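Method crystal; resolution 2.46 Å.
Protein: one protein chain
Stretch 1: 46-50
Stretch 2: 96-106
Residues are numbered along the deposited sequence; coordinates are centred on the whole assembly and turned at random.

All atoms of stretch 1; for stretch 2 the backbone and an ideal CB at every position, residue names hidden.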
ATOM      1  N   PHE A  46     -12.124  -8.589   6.960  1.00 44.61           N
ATOM      2  CA  PHE A  46     -11.244  -9.503   6.207  1.00 44.52           C
ATOM      3  C   PHE A  46     -11.629 -10.966   6.455  1.00 44.55           C
ATOM      4  O   PHE A  46     -11.905 -11.342   7.594  1.00 44.52           O
ATOM      5  CB  PHE A  46      -9.775  -9.327   6.616  1.00 44.57           C
ATOM      6  CG  PHE A  46      -9.273  -7.915   6.524  1.00 45.08           C
ATOM      7  CD1 PHE A  46      -8.703  -7.433   5.342  1.00 44.59           C
ATOM      8  CD2 PHE A  46      -9.359  -7.063   7.633  1.00 45.34           C
ATOM      9  CE1 PHE A  46      -8.230  -6.110   5.258  1.00 45.32           C
ATOM     10  CE2 PHE A  46      -8.894  -5.747   7.564  1.00 45.75           C
ATOM     11  CZ  PHE A  46      -8.329  -5.265   6.378  1.00 45.84           C
ATOM     12  N   ILE A  47     -11.642 -11.770   5.388  1.00 45.02           N
ATOM     13  CA  ILE A  47     -11.912 -13.211   5.452  1.00 45.42           C
ATOM     14  C   ILE A  47     -10.550 -13.896   5.283  1.00 45.91           C
ATOM     15  O   ILE A  47      -9.891 -13.703   4.256  1.00 45.76           O
ATOM     16  CB  ILE A  47     -12.891 -13.670   4.344  1.00 45.22           C
ATOM     17  CG1 ILE A  47     -14.240 -12.952   4.486  1.00 45.72           C
ATOM     18  CG2 ILE A  47     -13.105 -15.183   4.404  1.00 44.30           C
ATOM     19  CD1 ILE A  47     -15.254 -13.309   3.411  1.00 45.73           C
ATOM     20  N   THR A  48     -10.136 -14.672   6.289  1.00 46.31           N
ATOM     21  CA  THR A  48      -8.845 -15.382   6.289  1.00 46.60           C
ATOM     22  C   THR A  48      -8.959 -16.800   6.875  1.00 46.44           C
ATOM     23  O   THR A  48     -10.028 -17.206   7.336  1.00 46.45           O
ATOM     24  CB  THR A  48      -7.780 -14.562   7.061  1.00 46.80           C
ATOM     25  OG1 THR A  48      -6.489 -15.176   6.928  1.00 47.92           O
ATOM     26  CG2 THR A  48      -8.147 -14.426   8.542  1.00 47.56           C
ATOM     27  N   ALA A  49      -7.852 -17.544   6.815  1.00 46.42           N
ATOM     28  CA  ALA A  49      -7.771 -18.916   7.330  1.00 46.51           C
ATOM     29  C   ALA A  49      -7.410 -18.915   8.821  1.00 46.83           C
ATOM     30  O   ALA A  49      -6.656 -18.045   9.267  1.00 47.03           O
ATOM     31  CB  ALA A  49      -6.741 -19.719   6.540  1.00 46.13           C
ATOM     32  N   LYS A  50      -7.947 -19.879   9.580  1.00 47.12           N
ATOM     33  CA  LYS A  50      -7.644 -20.017  11.028  1.00 47.22           C
ATOM     34  C   LYS A  50      -6.168 -20.340  11.318  1.00 46.92           C
ATOM     35  O   LYS A  50      -5.644 -19.936  12.357  1.00 46.58           O
ATOM     36  CB  LYS A  50      -8.535 -21.068  11.715  1.00 47.18           C
ATOM     37  CG  LYS A  50      -9.988 -20.656  11.900  1.00 48.21           C
ATOM     38  CD  LYS A  50     -10.725 -21.630  12.819  1.00 47.87           C
ATOM     39  CE  LYS A  50     -12.195 -21.253  12.989  1.00 48.24           C
ATOM     40  NZ  LYS A  50     -12.947 -22.266  13.777  1.00 46.64           N
ATOM     41  N   UNK A  96     -20.211  -9.824   3.297  1.00 51.74           N
ATOM     42  CA  UNK A  96     -18.904  -9.690   2.623  1.00 51.55           C
ATOM     43  C   UNK A  96     -18.340 -10.964   1.961  1.00 51.41           C
ATOM     44  O   UNK A  96     -17.206 -10.946   1.467  1.00 51.47           O
ATOM     45  CB  UNK A  96     -17.881  -9.191   3.646  1.00 51.55           C
ATOM     46  N   UNK A  97     -19.131 -12.043   1.917  1.00 50.91           N
ATOM     47  CA  UNK A  97     -18.719 -13.297   1.277  1.00 50.62           C
ATOM     48  C   UNK A  97     -18.856 -13.143  -0.245  1.00 51.05           C
ATOM     49  O   UNK A  97     -19.830 -12.546  -0.720  1.00 51.62           O
ATOM     50  CB  UNK A  97     -19.555 -14.474   1.784  1.00 50.62           C
ATOM     51  N   UNK A  98     -17.890 -13.691  -0.988  1.00 51.01           N
ATOM     52  CA  UNK A  98     -17.843 -13.595  -2.458  1.00 50.45           C
ATOM     53  C   UNK A  98     -17.461 -14.912  -3.144  1.00 50.21           C
ATOM     54  O   UNK A  98     -17.145 -15.904  -2.476  1.00 50.18           O
ATOM     55  CB  UNK A  98     -16.846 -12.509  -2.869  1.00 50.45           C
ATOM     56  N   UNK A  99     -17.528 -14.903  -4.480  1.00 49.73           N
ATOM     57  CA  UNK A  99     -17.124 -16.041  -5.335  1.00 49.33           C
ATOM     58  C   UNK A  99     -15.635 -16.417  -5.154  1.00 48.86           C
ATOM     59  O   UNK A  99     -15.269 -17.580  -5.337  1.00 48.92           O
ATOM     60  CB  UNK A  99     -17.390 -15.703  -6.803  1.00 49.33           C
ATOM     61  N   UNK A 100     -14.798 -15.423  -4.829  1.00 48.51           N
ATOM     62  CA  UNK A 100     -13.368 -15.632  -4.544  1.00 48.22           C
ATOM     63  C   UNK A 100     -13.218 -16.448  -3.250  1.00 48.32           C
ATOM     64  O   UNK A 100     -12.431 -17.396  -3.217  1.00 48.91           O
ATOM     65  CB  UNK A 100     -12.636 -14.294  -4.423  1.00 48.22           C
ATOM     66  N   UNK A 101     -13.978 -16.080  -2.211  1.00 48.06           N
ATOM     67  CA  UNK A 101     -13.988 -16.807  -0.921  1.00 47.84           C
ATOM     68  C   UNK A 101     -14.395 -18.288  -1.057  1.00 47.53           C
ATOM     69  O   UNK A 101     -13.907 -19.124  -0.299  1.00 47.62           O
ATOM     70  CB  UNK A 101     -14.945 -16.112   0.050  1.00 47.84           C
ATOM     71  N   UNK A 102     -15.288 -18.595  -2.006  1.00 47.69           N
ATOM     72  CA  UNK A 102     -15.683 -19.990  -2.318  1.00 48.22           C
ATOM     73  C   UNK A 102     -14.524 -20.829  -2.874  1.00 48.50           C
ATOM     74  O   UNK A 102     -14.479 -22.039  -2.641  1.00 49.06           O
ATOM     75  CB  UNK A 102     -16.832 -19.990  -3.328  1.00 48.22           C
ATOM     76  N   UNK A 103     -13.617 -20.191  -3.618  1.00 48.97           N
ATOM     77  CA  UNK A 103     -12.435 -20.856  -4.186  1.00 49.60           C
ATOM     78  C   UNK A 103     -11.438 -21.271  -3.097  1.00 50.36           C
ATOM     79  O   UNK A 103     -10.963 -22.411  -3.094  1.00 50.47           O
ATOM     80  CB  UNK A 103     -11.746 -19.933  -5.194  1.00 49.60           C
ATOM     81  N   UNK A 104     -11.134 -20.344  -2.184  1.00 51.15           N
ATOM     82  CA  UNK A 104     -10.211 -20.602  -1.061  1.00 52.09           C
ATOM     83  C   UNK A 104     -10.757 -21.582  -0.010  1.00 52.26           C
ATOM     84  O   UNK A 104      -9.998 -22.412   0.499  1.00 52.35           O
ATOM     85  CB  UNK A 104      -9.870 -19.279  -0.373  1.00 52.09           C
ATOM     86  N   UNK A 105     -12.052 -21.473   0.302  1.00 52.54           N
ATOM     87  CA  UNK A 105     -12.726 -22.318   1.302  1.00 52.73           C
ATOM     88  C   UNK A 105     -13.813 -23.166   0.626  1.00 53.45           C
ATOM     89  O   UNK A 105     -14.929 -22.688   0.390  1.00 54.10           O
ATOM     90  CB  UNK A 105     -13.335 -21.460   2.413  1.00 52.73           C
ATOM     91  N   UNK A 106     -13.466 -24.418   0.314  1.00 53.79           N
ATOM     92  CA  UNK A 106     -14.375 -25.372  -0.371  1.00 54.39           C
ATOM     93  C   UNK A 106     -15.721 -25.674   0.322  1.00 54.59           C
ATOM     94  O   UNK A 106     -16.678 -26.063  -0.357  1.00 54.77           O
ATOM     95  CB  UNK A 106     -13.634 -26.698  -0.552  1.00 54.39           C
TER

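Stretch 1 offers mainly Ile-47, whose side chain points toward stretch 2, and the strand backbone running on through Thr-48 to Ala-49. No charge faces the contact, since the end of Lys-50 leads away.

Position 96 points its CA-to-CB bond toward stretch 1. The ideal CB lies 4.9 Å from Ile-47 CD1, so an apolar side chain of almost any size would suit if it could turn aside. It is Phe-96. Chi1 is m and the ring leads away. The closer contact is through its backbone, with Phe-96 O 3.6 Å from Ile-47 CD1.

Position 97 points sideways, with extended backbone angles of -78/140. The ideal CB is 4.7 Å from Ile-47 CD1. A small residue would leave the methyl lightly covered; a long or aromatic one could reach back to it. It is Trp-97. With chi1 t the indole comes nearer, and CE3 packs 3.5 Å from Ile-47 CD1, obliquely to the ring. Its NE1 gives a weak hydrogen bond within the stretch, 3.4 Å to OD1 of the residue at 102.

Position 98 points sideways, and stretch 1 offers its CB nothing within 5.5 Å. Small or polar residues would fit, as would others. It is Ser-98, whose O accepts a weak hydrogen bond of 3.3 Å from N of residue 102.

Positions 99 and 100 are out of reach, so stretch 1 sets no preference. They are Phe-99 and Val-100.

Position 101 is helical and points toward Ile-47. The ideal CB is already 4.4 Å from CD1, so a small apolar side chain suffices; a larger one would have to bend past the methyl. It is Ala-101, with CB 4.3 Å from Ile-47 CD1.

Positions 102, 103 and 104 continue the helix and are out of reach. Stretch 1 leaves their choice open. They are Asp-102, Ala-103 and Trp-104.

Position 105 leaves helical angles, at -116/98, and points toward stretch 1. Its ideal CB has nothing within 5.5 Å, so there is space to fill. A long apolar or aromatic side chain would suit; a short one would not reach. It is Phe-105, chi1 m. CE2 lies 4.0 Å from Ile-47 CG2, and CE1 4.2 Å from Ala-49 CB. CZ is 3.5 Å from Thr-48 O and 3.8 Å from Ala-49 N, which sits at the ring edge. No hydrogen bond crosses here; the ring packs against backbone and methyls.

Position 106 is out of reach, and many residues would do. It is Asp-106.

Stretch 2 (96-106) FWSFVADAWFD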
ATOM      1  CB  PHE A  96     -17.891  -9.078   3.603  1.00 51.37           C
ATOM      2  CG  PHE A  96     -18.325  -7.739   4.145  1.00 51.32           C
ATOM      3  CD1 PHE A  96     -18.553  -6.665   3.273  1.00 51.12           C
ATOM      4  CD2 PHE A  96     -18.512  -7.540   5.517  1.00 52.24           C
ATOM      5  CE1 PHE A  96     -18.971  -5.416   3.756  1.00 52.17           C
ATOM      6  CE2 PHE A  96     -18.930  -6.294   6.017  1.00 52.85           C
ATOM      7  CZ  PHE A  96     -19.156  -5.227   5.135  1.00 53.19           C
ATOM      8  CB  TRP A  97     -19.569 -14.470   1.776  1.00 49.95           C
ATOM      9  CG  TRP A  97     -19.035 -15.798   1.392  1.00 49.77           C
ATOM     10  CD1 TRP A  97     -19.455 -16.577   0.360  1.00 48.77           C
ATOM     11  CD2 TRP A  97     -17.963 -16.506   2.027  1.00 50.00           C
ATOM     12  NE1 TRP A  97     -18.723 -17.736   0.316  1.00 49.11           N
ATOM     13  CE2 TRP A  97     -17.798 -17.723   1.326  1.00 49.26           C
ATOM     14  CE3 TRP A  97     -17.131 -16.239   3.129  1.00 49.55           C
ATOM     15  CZ2 TRP A  97     -16.823 -18.676   1.680  1.00 49.00           C
ATOM     16  CZ3 TRP A  97     -16.156 -17.191   3.490  1.00 49.08           C
ATOM     17  CH2 TRP A  97     -16.012 -18.394   2.759  1.00 48.59           C
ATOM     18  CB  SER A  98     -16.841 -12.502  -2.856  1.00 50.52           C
ATOM     19  OG  SER A  98     -15.528 -12.819  -2.422  1.00 50.24           O
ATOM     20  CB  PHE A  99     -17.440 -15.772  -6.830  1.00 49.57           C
ATOM     21  CG  PHE A  99     -16.530 -14.750  -7.491  1.00 50.17           C
ATOM     22  CD1 PHE A  99     -15.423 -15.165  -8.248  1.00 50.07           C
ATOM     23  CD2 PHE A  99     -16.770 -13.377  -7.356  1.00 51.35           C
ATOM     24  CE1 PHE A  99     -14.566 -14.225  -8.858  1.00 51.01           C
ATOM     25  CE2 PHE A  99     -15.919 -12.429  -7.959  1.00 52.35           C
ATOM     26  CZ  PHE A  99     -14.816 -12.855  -8.714  1.00 51.28           C
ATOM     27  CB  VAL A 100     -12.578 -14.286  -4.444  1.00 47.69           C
ATOM     28  CG1 VAL A 100     -11.117 -14.524  -4.066  1.00 45.86           C
ATOM     29  CG2 VAL A 100     -12.649 -13.523  -5.760  1.00 47.73           C
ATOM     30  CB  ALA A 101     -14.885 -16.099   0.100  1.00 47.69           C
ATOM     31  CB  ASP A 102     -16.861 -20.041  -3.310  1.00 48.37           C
ATOM     32  CG  ASP A 102     -18.190 -19.707  -2.665  1.00 49.05           C
ATOM     33  OD1 ASP A 102     -18.601 -20.441  -1.743  1.00 49.52           O
ATOM     34  OD2 ASP A 102     -18.846 -18.740  -3.102  1.00 52.76           O
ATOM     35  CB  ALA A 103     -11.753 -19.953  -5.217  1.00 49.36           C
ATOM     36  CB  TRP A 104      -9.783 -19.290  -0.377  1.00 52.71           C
ATOM     37  CG  TRP A 104      -8.787 -18.507  -1.171  1.00 53.50           C
ATOM     38  CD1 TRP A 104      -9.045 -17.594  -2.153  1.00 54.46           C
ATOM     39  CD2 TRP A 104      -7.363 -18.573  -1.047  1.00 54.72           C
ATOM     40  NE1 TRP A 104      -7.867 -17.084  -2.653  1.00 55.01           N
ATOM     41  CE2 TRP A 104      -6.817 -17.666  -1.991  1.00 55.66           C
ATOM     42  CE3 TRP A 104      -6.489 -19.312  -0.227  1.00 55.29           C
ATOM     43  CZ2 TRP A 104      -5.427 -17.476  -2.141  1.00 55.47           C
ATOM     44  CZ3 TRP A 104      -5.101 -19.125  -0.374  1.00 54.88           C
ATOM     45  CH2 TRP A 104      -4.588 -18.212  -1.327  1.00 55.08           C
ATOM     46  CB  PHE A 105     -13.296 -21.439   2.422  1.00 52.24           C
ATOM     47  CG  PHE A 105     -12.260 -20.570   3.074  1.00 51.51           C
ATOM     48  CD1 PHE A 105     -11.432 -21.085   4.075  1.00 51.39           C
ATOM     49  CD2 PHE A 105     -12.084 -19.242   2.670  1.00 50.89           C
ATOM     50  CE1 PHE A 105     -10.450 -20.285   4.677  1.00 51.00           C
ATOM     51  CE2 PHE A 105     -11.107 -18.432   3.262  1.00 50.20           C
ATOM     52  CZ  PHE A 105     -10.289 -18.955   4.267  1.00 51.29           C
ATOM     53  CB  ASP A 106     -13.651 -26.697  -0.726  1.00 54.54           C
ATOM     54  CG  ASP A 106     -13.112 -27.447   0.500  1.00 55.16           C
ATOM     55  OD1 ASP A 106     -12.868 -26.817   1.553  1.00 55.39           O
ATOM     56  OD2 ASP A 106     -12.907 -28.674   0.392  1.00 55.94           O
TER
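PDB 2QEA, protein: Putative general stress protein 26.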